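PDB 2H6L: PPC domain-containing protein from Archaeoglobus fulgidus, which is of unknown function but binds zinc through a cluster of histidines and belongs to the plant and prokaryote conserved (PPC) domain family. Local coordinates for residues Tyr61-Leu75 with Val92-Phe106. Residues are numbered along the deposited sequence; the frame is centred on the assembly and turned at random.
With ZN (zinc ion), chain D; ACY (acetic acid), chain E.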
ATOM      1  N   TYR A  61       8.384 -21.431   6.120  1.00 23.77           N
ATOM      2  CA  TYR A  61       7.183 -20.686   6.456  1.00 24.45           C
ATOM      3  C   TYR A  61       6.396 -21.362   7.571  1.00 24.46           C
ATOM      4  O   TYR A  61       6.495 -22.577   7.777  1.00 23.58           O
ATOM      5  CB  TYR A  61       6.306 -20.519   5.215  1.00 24.45           C
ATOM      6  CG  TYR A  61       6.751 -19.406   4.289  1.00 25.06           C
ATOM      7  CD1 TYR A  61       6.571 -18.067   4.641  1.00 26.37           C
ATOM      8  CD2 TYR A  61       7.343 -19.687   3.059  1.00 24.69           C
ATOM      9  CE1 TYR A  61       6.967 -17.033   3.787  1.00 26.21           C
ATOM     10  CE2 TYR A  61       7.744 -18.660   2.199  1.00 26.63           C
ATOM     11  CZ  TYR A  61       7.551 -17.335   2.570  1.00 26.99           C
ATOM     12  OH  TYR A  61       7.933 -16.314   1.733  1.00 30.52           O
ATOM     13  N   VAL A  62       5.641 -20.550   8.305  1.00 22.89           N
ATOM     14  CA  VAL A  62       4.798 -21.008   9.397  1.00 22.54           C
ATOM     15  C   VAL A  62       3.456 -20.359   9.097  1.00 23.79           C
ATOM     16  O   VAL A  62       3.308 -19.149   9.236  1.00 24.18           O
ATOM     17  CB  VAL A  62       5.319 -20.502  10.752  1.00 22.58           C
ATOM     18  CG1 VAL A  62       4.399 -20.952  11.865  1.00 21.53           C
ATOM     19  CG2 VAL A  62       6.735 -21.023  10.991  1.00 24.54           C
ATOM     20  N   LYS A  63       2.483 -21.157   8.677  1.00 24.00           N
ATOM     21  CA  LYS A  63       1.186 -20.611   8.317  1.00 24.24           C
ATOM     22  C   LYS A  63       0.128 -20.580   9.404  1.00 24.58           C
ATOM     23  O   LYS A  63       0.190 -21.313  10.394  1.00 23.73           O
ATOM     24  CB  LYS A  63       0.638 -21.335   7.082  1.00 27.72           C
ATOM     25  CG  LYS A  63       0.541 -22.846   7.213  1.00 32.00           C
ATOM     26  CD  LYS A  63      -0.019 -23.478   5.940  1.00 33.06           C
ATOM     27  CE  LYS A  63       0.863 -23.193   4.732  1.00 35.64           C
ATOM     28  NZ  LYS A  63       0.285 -23.734   3.466  1.00 38.70           N
ATOM     29  N   LYS A  64      -0.839 -19.692   9.205  1.00 22.76           N
ATOM     30  CA  LYS A  64      -1.945 -19.519  10.128  1.00 22.74           C
ATOM     31  C   LYS A  64      -3.237 -19.547   9.321  1.00 21.03           C
ATOM     32  O   LYS A  64      -3.343 -18.902   8.274  1.00 18.88           O
ATOM     33  CB  LYS A  64      -1.823 -18.184  10.872  1.00 22.08           C
ATOM     34  CG  LYS A  64      -2.924 -17.963  11.898  1.00 23.31           C
ATOM     35  CD  LYS A  64      -2.762 -16.650  12.644  1.00 24.10           C
ATOM     36  CE  LYS A  64      -3.816 -16.529  13.728  1.00 23.81           C
ATOM     37  NZ  LYS A  64      -3.838 -17.760  14.569  1.00 22.73           N
ATOM     38  N   GLU A  65      -4.204 -20.316   9.800  1.00 21.74           N
ATOM     39  CA  GLU A  65      -5.488 -20.426   9.126  1.00 21.95           C
ATOM     40  C   GLU A  65      -6.467 -19.507   9.808  1.00 21.16           C
ATOM     41  O   GLU A  65      -6.472 -19.394  11.030  1.00 22.60           O
ATOM     42  CB  GLU A  65      -6.011 -21.860   9.189  1.00 25.40           C
ATOM     43  CG  GLU A  65      -5.340 -22.805   8.213  1.00 30.27           C
ATOM     44  CD  GLU A  65      -5.797 -24.237   8.397  1.00 33.59           C
ATOM     45  OE1 GLU A  65      -5.251 -24.928   9.286  1.00 35.25           O
ATOM     46  OE2 GLU A  65      -6.714 -24.665   7.662  1.00 35.69           O
ATOM     47  N   LEU A  66      -7.283 -18.843   9.004  1.00 22.85           N
ATOM     48  CA  LEU A  66      -8.292 -17.927   9.508  1.00 24.82           C
ATOM     49  C   LEU A  66      -9.596 -18.257   8.804  1.00 24.92           C
ATOM     50  O   LEU A  66      -9.752 -17.968   7.621  1.00 24.01           O
ATOM     51  CB  LEU A  66      -7.898 -16.486   9.200  1.00 26.21           C
ATOM     52  CG  LEU A  66      -6.662 -15.944   9.919  1.00 29.35           C
ATOM     53  CD1 LEU A  66      -6.202 -14.677   9.223  1.00 27.55           C
ATOM     54  CD2 LEU A  66      -6.985 -15.680  11.392  1.00 28.22           C
HETATM   55  N   MSE A  67     -10.519 -18.878   9.528  1.00 26.88           N
HETATM   56  CA  MSE A  67     -11.805 -19.240   8.957  1.00 29.69           C
HETATM   57  C   MSE A  67     -12.910 -18.341   9.498  1.00 29.52           C
HETATM   58  O   MSE A  67     -13.917 -18.802  10.044  1.00 28.17           O
HETATM   59  CB  MSE A  67     -12.107 -20.717   9.232  1.00 35.29           C
HETATM   60  CG  MSE A  67     -11.185 -21.674   8.470  1.00 43.03           C
HETATM   61 SE   MSE A  67     -11.477 -23.565   8.830  1.00 56.73          SE
HETATM   62  CE  MSE A  67     -13.058 -23.849   7.748  1.00 51.56           C
ATOM     63  N   GLU A  68     -12.689 -17.040   9.350  1.00 29.20           N
ATOM     64  CA  GLU A  68     -13.639 -16.027   9.777  1.00 28.78           C
ATOM     65  C   GLU A  68     -13.551 -14.886   8.785  1.00 26.87           C
ATOM     66  O   GLU A  68     -12.466 -14.551   8.306  1.00 27.55           O
ATOM     67  CB  GLU A  68     -13.308 -15.488  11.178  1.00 32.28           C
ATOM     68  CG  GLU A  68     -14.101 -14.216  11.532  1.00 35.60           C
ATOM     69  CD  GLU A  68     -13.692 -13.579  12.848  1.00 38.06           C
ATOM     70  OE1 GLU A  68     -12.473 -13.421  13.081  1.00 41.22           O
ATOM     71  OE2 GLU A  68     -14.591 -13.215  13.640  1.00 36.49           O
ATOM     72  N   PRO A  69     -14.695 -14.282   8.446  1.00 25.08           N
ATOM     73  CA  PRO A  69     -14.711 -13.164   7.502  1.00 23.36           C
ATOM     74  C   PRO A  69     -13.776 -12.079   8.022  1.00 21.07           C
ATOM     75  O   PRO A  69     -13.788 -11.773   9.211  1.00 20.32           O
ATOM     76  CB  PRO A  69     -16.169 -12.726   7.525  1.00 23.31           C
ATOM     77  CG  PRO A  69     -16.888 -14.023   7.730  1.00 25.95           C
ATOM     78  CD  PRO A  69     -16.065 -14.683   8.812  1.00 24.97           C
ATOM     79  N   LEU A  70     -12.971 -11.503   7.135  1.00 21.78           N
ATOM     80  CA  LEU A  70     -12.033 -10.455   7.529  1.00 22.03           C
ATOM     81  C   LEU A  70     -11.950  -9.380   6.458  1.00 22.21           C
ATOM     82  O   LEU A  70     -12.160  -9.649   5.279  1.00 23.61           O
ATOM     83  CB  LEU A  70     -10.639 -11.057   7.747  1.00 24.25           C
ATOM     84  CG  LEU A  70     -10.093 -11.335   9.156  1.00 25.44           C
ATOM     85  CD1 LEU A  70     -11.204 -11.563  10.146  1.00 24.34           C
ATOM     86  CD2 LEU A  70      -9.166 -12.546   9.091  1.00 25.40           C
ATOM     87  N   GLU A  71     -11.654  -8.154   6.877  1.00 21.34           N
ATOM     88  CA  GLU A  71     -11.508  -7.052   5.939  1.00 20.67           C
ATOM     89  C   GLU A  71     -10.081  -7.096   5.413  1.00 19.54           C
ATOM     90  O   GLU A  71      -9.160  -7.461   6.144  1.00 18.67           O
ATOM     91  CB  GLU A  71     -11.695  -5.706   6.642  1.00 22.44           C
ATOM     92  CG  GLU A  71     -13.081  -5.426   7.186  1.00 21.92           C
ATOM     93  CD  GLU A  71     -13.998  -4.878   6.128  1.00 23.63           C
ATOM     94  OE1 GLU A  71     -13.624  -3.862   5.500  1.00 24.55           O
ATOM     95  OE2 GLU A  71     -15.086  -5.451   5.920  1.00 24.32           O
ATOM     96  N   ILE A  72      -9.894  -6.741   4.149  1.00 18.53           N
ATOM     97  CA  ILE A  72      -8.553  -6.678   3.598  1.00 18.66           C
ATOM     98  C   ILE A  72      -8.145  -5.266   3.984  1.00 19.28           C
ATOM     99  O   ILE A  72      -8.540  -4.300   3.338  1.00 19.08           O
ATOM    100  CB  ILE A  72      -8.534  -6.791   2.070  1.00 20.50           C
ATOM    101  CG1 ILE A  72      -9.111  -8.140   1.629  1.00 19.42           C
ATOM    102  CG2 ILE A  72      -7.102  -6.656   1.567  1.00 19.99           C
ATOM    103  CD1 ILE A  72      -9.204  -8.282   0.121  1.00 19.42           C
ATOM    104  N   LEU A  73      -7.383  -5.150   5.062  1.00 20.67           N
ATOM    105  CA  LEU A  73      -6.955  -3.844   5.543  1.00 19.41           C
ATOM    106  C   LEU A  73      -5.825  -3.287   4.698  1.00 21.44           C
ATOM    107  O   LEU A  73      -5.649  -2.067   4.586  1.00 20.82           O
ATOM    108  CB  LEU A  73      -6.527  -3.959   6.998  1.00 17.91           C
ATOM    109  CG  LEU A  73      -7.605  -4.581   7.885  1.00 17.30           C
ATOM    110  CD1 LEU A  73      -7.105  -4.679   9.320  1.00 15.74           C
ATOM    111  CD2 LEU A  73      -8.877  -3.733   7.818  1.00 17.86           C
ATOM    112  N   SER A  74      -5.068  -4.200   4.094  1.00 21.30           N
ATOM    113  CA  SER A  74      -3.946  -3.846   3.242  1.00 21.41           C
ATOM    114  C   SER A  74      -3.482  -5.084   2.481  1.00 19.74           C
ATOM    115  O   SER A  74      -3.291  -6.149   3.068  1.00 20.01           O
ATOM    116  CB  SER A  74      -2.789  -3.296   4.084  1.00 21.70           C
ATOM    117  OG  SER A  74      -1.674  -2.986   3.265  1.00 24.56           O
ATOM    118  N   LEU A  75      -3.323  -4.929   1.173  1.00 18.96           N
ATOM    119  CA  LEU A  75      -2.867  -6.002   0.298  1.00 19.19           C
ATOM    120  C   LEU A  75      -1.907  -5.357  -0.693  1.00 18.02           C
ATOM    121  O   LEU A  75      -2.274  -4.450  -1.440  1.00 16.75           O
ATOM    122  CB  LEU A  75      -4.050  -6.642  -0.437  1.00 17.17           C
ATOM    123  CG  LEU A  75      -3.738  -7.961  -1.162  1.00 17.06           C
ATOM    124  CD1 LEU A  75      -5.012  -8.777  -1.272  1.00 16.32           C
ATOM    125  CD2 LEU A  75      -3.124  -7.696  -2.535  1.00 17.30           C
ATOM    126  N   VAL A  92      -0.298  -9.252   3.275  1.00 16.20           N
ATOM    127  CA  VAL A  92      -1.552  -8.622   3.653  1.00 17.58           C
ATOM    128  C   VAL A  92      -1.721  -8.377   5.129  1.00 18.27           C
ATOM    129  O   VAL A  92      -0.983  -8.895   5.970  1.00 18.47           O
ATOM    130  CB  VAL A  92      -2.780  -9.473   3.236  1.00 19.98           C
ATOM    131  CG1 VAL A  92      -2.855  -9.599   1.730  1.00 18.33           C
ATOM    132  CG2 VAL A  92      -2.703 -10.851   3.907  1.00 19.61           C
ATOM    133  N   LEU A  93      -2.730  -7.566   5.411  1.00 17.87           N
ATOM    134  CA  LEU A  93      -3.158  -7.234   6.756  1.00 18.30           C
ATOM    135  C   LEU A  93      -4.667  -7.433   6.664  1.00 16.68           C
ATOM    136  O   LEU A  93      -5.349  -6.795   5.856  1.00 12.65           O
ATOM    137  CB  LEU A  93      -2.806  -5.787   7.093  1.00 20.78           C
ATOM    138  CG  LEU A  93      -1.394  -5.646   7.659  1.00 21.27           C
ATOM    139  CD1 LEU A  93      -0.670  -4.480   7.013  1.00 21.90           C
ATOM    140  CD2 LEU A  93      -1.493  -5.475   9.164  1.00 19.96           C
ATOM    141  N   LEU A  94      -5.165  -8.369   7.458  1.00 17.69           N
ATOM    142  CA  LEU A  94      -6.583  -8.709   7.487  1.00 19.71           C
ATOM    143  C   LEU A  94      -7.092  -8.541   8.902  1.00 20.59           C
ATOM    144  O   LEU A  94      -6.339  -8.700   9.860  1.00 19.08           O
ATOM    145  CB  LEU A  94      -6.789 -10.170   7.069  1.00 21.08           C
ATOM    146  CG  LEU A  94      -6.721 -10.640   5.614  1.00 21.96           C
ATOM    147  CD1 LEU A  94      -5.868  -9.724   4.776  1.00 24.34           C
ATOM    148  CD2 LEU A  94      -6.187 -12.069   5.596  1.00 22.02           C
ATOM    149  N   GLY A  95      -8.374  -8.234   9.037  1.00 21.81           N
ATOM    150  CA  GLY A  95      -8.926  -8.083  10.364  1.00 24.88           C
ATOM    151  C   GLY A  95     -10.084  -7.120  10.435  1.00 26.06           C
ATOM    152  O   GLY A  95     -10.637  -6.713   9.416  1.00 25.68           O
ATOM    153  N   LYS A  96     -10.444  -6.761  11.659  1.00 27.54           N
ATOM    154  CA  LYS A  96     -11.544  -5.848  11.911  1.00 30.50           C
ATOM    155  C   LYS A  96     -11.241  -5.114  13.213  1.00 30.55           C
ATOM    156  O   LYS A  96     -10.872  -5.735  14.213  1.00 28.38           O
ATOM    157  CB  LYS A  96     -12.849  -6.639  12.023  1.00 32.66           C
ATOM    158  CG  LYS A  96     -12.825  -7.699  13.111  1.00 36.37           C
ATOM    159  CD  LYS A  96     -13.956  -8.705  12.957  1.00 39.45           C
ATOM    160  CE  LYS A  96     -13.698  -9.651  11.791  1.00 40.97           C
ATOM    161  NZ  LYS A  96     -14.687 -10.767  11.744  1.00 42.14           N
ATOM    162  N   ASP A  97     -11.389  -3.792  13.185  1.00 32.32           N
ATOM    163  CA  ASP A  97     -11.115  -2.946  14.342  1.00 32.97           C
ATOM    164  C   ASP A  97      -9.738  -3.227  14.934  1.00 32.92           C
ATOM    165  O   ASP A  97      -8.728  -3.019  14.271  1.00 33.54           O
ATOM    166  CB  ASP A  97     -12.185  -3.134  15.414  1.00 35.34           C
ATOM    167  CG  ASP A  97     -13.543  -2.648  14.964  1.00 37.88           C
ATOM    168  OD1 ASP A  97     -13.596  -1.656  14.201  1.00 37.31           O
ATOM    169  OD2 ASP A  97     -14.554  -3.251  15.379  1.00 40.39           O
ATOM    170  N   GLY A  98      -9.704  -3.703  16.175  1.00 31.62           N
ATOM    171  CA  GLY A  98      -8.438  -3.994  16.823  1.00 31.65           C
ATOM    172  C   GLY A  98      -7.942  -5.415  16.623  1.00 31.95           C
ATOM    173  O   GLY A  98      -6.872  -5.775  17.119  1.00 32.24           O
ATOM    174  N   GLU A  99      -8.721  -6.228  15.913  1.00 30.49           N
ATOM    175  CA  GLU A  99      -8.341  -7.612  15.637  1.00 29.53           C
ATOM    176  C   GLU A  99      -7.618  -7.616  14.301  1.00 27.98           C
ATOM    177  O   GLU A  99      -8.249  -7.627  13.244  1.00 27.31           O
ATOM    178  CB  GLU A  99      -9.582  -8.504  15.551  1.00 30.80           C
ATOM    179  CG  GLU A  99      -9.284 -10.004  15.521  1.00 31.25           C
ATOM    180  CD  GLU A  99     -10.515 -10.839  15.196  1.00 31.03           C
ATOM    181  OE1 GLU A  99     -11.634 -10.407  15.536  1.00 35.18           O
ATOM    182  OE2 GLU A  99     -10.367 -11.931  14.610  1.00 28.41           O
ATOM    183  N   VAL A 100      -6.290  -7.602  14.344  1.00 26.73           N
ATOM    184  CA  VAL A 100      -5.513  -7.574  13.114  1.00 25.97           C
ATOM    185  C   VAL A 100      -4.503  -8.705  12.996  1.00 25.24           C
ATOM    186  O   VAL A 100      -3.815  -9.043  13.955  1.00 23.42           O
ATOM    187  CB  VAL A 100      -4.766  -6.233  12.969  1.00 26.62           C
ATOM    188  CG1 VAL A 100      -4.015  -6.198  11.651  1.00 26.71           C
ATOM    189  CG2 VAL A 100      -5.758  -5.076  13.058  1.00 25.69           C
ATOM    190  N   TYR A 101      -4.423  -9.271  11.796  1.00 24.15           N
ATOM    191  CA  TYR A 101      -3.502 -10.363  11.490  1.00 23.34           C
ATOM    192  C   TYR A 101      -2.732  -9.903  10.265  1.00 22.94           C
ATOM    193  O   TYR A 101      -3.233  -9.090   9.491  1.00 22.96           O
ATOM    194  CB  TYR A 101      -4.273 -11.632  11.129  1.00 22.87           C
ATOM    195  CG  TYR A 101      -5.269 -12.080  12.169  1.00 22.99           C
ATOM    196  CD1 TYR A 101      -4.857 -12.753  13.318  1.00 24.29           C
ATOM    197  CD2 TYR A 101      -6.631 -11.852  11.994  1.00 23.75           C
ATOM    198  CE1 TYR A 101      -5.784 -13.191  14.266  1.00 23.57           C
ATOM    199  CE2 TYR A 101      -7.562 -12.285  12.931  1.00 23.04           C
ATOM    200  CZ  TYR A 101      -7.136 -12.956  14.060  1.00 23.41           C
ATOM    201  OH  TYR A 101      -8.059 -13.410  14.960  1.00 25.91           O
ATOM    202  N   GLY A 102      -1.517 -10.408  10.080  1.00 20.91           N
ATOM    203  CA  GLY A 102      -0.746 -10.003   8.920  1.00 19.87           C
ATOM    204  C   GLY A 102       0.323 -11.002   8.536  1.00 19.89           C
ATOM    205  O   GLY A 102       0.773 -11.786   9.372  1.00 19.45           O
ATOM    206  N   GLY A 103       0.728 -10.981   7.271  1.00 20.96           N
ATOM    207  CA  GLY A 103       1.767 -11.889   6.828  1.00 19.22           C
ATOM    208  C   GLY A 103       1.817 -12.150   5.342  1.00 19.71           C
ATOM    209  O   GLY A 103       1.217 -11.431   4.538  1.00 19.45           O
ATOM    210  N   HIS A 104       2.564 -13.189   4.989  1.00 18.38           N
ATOM    211  CA  HIS A 104       2.711 -13.629   3.614  1.00 17.77           C
ATOM    212  C   HIS A 104       1.358 -14.272   3.284  1.00 17.39           C
ATOM    213  O   HIS A 104       0.835 -15.062   4.070  1.00 18.60           O
ATOM    214  CB  HIS A 104       3.835 -14.673   3.538  1.00 17.33           C
ATOM    215  CG  HIS A 104       4.120 -15.165   2.155  1.00 17.15           C
ATOM    216  ND1 HIS A 104       5.130 -14.651   1.373  1.00 17.10           N
ATOM    217  CD2 HIS A 104       3.512 -16.119   1.407  1.00 14.78           C
ATOM    218  CE1 HIS A 104       5.132 -15.262   0.200  1.00 17.36           C
ATOM    219  NE2 HIS A 104       4.159 -16.156   0.197  1.00 19.38           N
ATOM    220  N   LEU A 105       0.788 -13.928   2.135  1.00 15.83           N
ATOM    221  CA  LEU A 105      -0.506 -14.473   1.746  1.00 17.87           C
ATOM    222  C   LEU A 105      -0.371 -15.746   0.919  1.00 18.63           C
ATOM    223  O   LEU A 105       0.353 -15.772  -0.073  1.00 20.05           O
ATOM    224  CB  LEU A 105      -1.290 -13.430   0.946  1.00 16.83           C
ATOM    225  CG  LEU A 105      -2.646 -13.869   0.400  1.00 17.27           C
ATOM    226  CD1 LEU A 105      -3.599 -14.130   1.561  1.00 17.32           C
ATOM    227  CD2 LEU A 105      -3.198 -12.781  -0.517  1.00 18.75           C
ATOM    228  N   PHE A 106      -1.077 -16.796   1.327  1.00 18.99           N
ATOM    229  CA  PHE A 106      -1.042 -18.065   0.605  1.00 19.98           C
ATOM    230  C   PHE A 106      -2.336 -18.253  -0.163  1.00 18.48           C
ATOM    231  O   PHE A 106      -2.323 -18.622  -1.339  1.00 18.45           O
ATOM    232  CB  PHE A 106      -0.834 -19.230   1.573  1.00 20.50           C
ATOM    233  CG  PHE A 106       0.557 -19.304   2.136  1.00 23.36           C
ATOM    234  CD1 PHE A 106       1.618 -19.725   1.344  1.00 23.69           C
ATOM    235  CD2 PHE A 106       0.810 -18.938   3.450  1.00 22.43           C
ATOM    236  CE1 PHE A 106       2.911 -19.782   1.852  1.00 24.70           C
ATOM    237  CE2 PHE A 106       2.103 -18.989   3.968  1.00 23.39           C
ATOM    238  CZ  PHE A 106       3.152 -19.412   3.170  1.00 23.26           C
TER
HETATM  239 ZN    ZN D 401       6.502 -13.002   1.500  1.00 26.53          ZN
HETATM  240  C   ACY E 301       8.738 -13.440   3.203  1.00 36.37           C
HETATM  241  O   ACY E 301       7.568 -13.651   3.428  1.00 34.31           O
HETATM  242  OXT ACY E 301       9.689 -14.112   3.878  1.00 37.96           O
HETATM  243  CH3 ACY E 301       9.125 -12.421   2.172  1.00 35.82           C
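L66 sets its CD2 methyl squarely over the Y101 ring, 3.7 Å from that atom to the ring centroid, a CH-pi contact. CE of K64 and CD2 of L70 approach the same ring obliquely, and Y101 OH reaches on to donate to E99 OE2. Were Y101 an alanine, the L66 methyl would probably lose the ring face it rests on and E99 OE2 its hydroxyl donor. At the start of strand 61-66, F106 points its edge at the face of Y61, the two planes at 89°, while the NZ of K63 hangs over the face of F106 in a cation-pi contact. The Y61 ring also lies obliquely against H104, whose ND1 binds zinc at 2.1 Å; H89 and H91 complete the protein's share of the site. An oxygen of an acetate, probably from the crystallisation liquor, also binds the zinc and takes a weak hydrogen bond from Y61 OH. Strands 70-75 and 92-96 belong to one antiparallel hairpin, interrupted by a classic beta bulge in which L73 N and S74 N both donate to L93 O. L70 CG packs 3.5 Å from G95 N, and a side chain at G95 would run into E99 O and the preceding carbonyl oxygen. The K96 chain, bent at chi3, brings NZ into a hydrogen bond with P69 O (2.9 Å) and a salt bridge with E68 OE2. E68 OE1 lies 3.0 Å from E99 OE2, two like charges whose closeness K96 NZ and Y101 OH probably ease. The end of the E71 side chain turns away from segment 92-106, and its OE2 accepts from Y54 N of the second subunit.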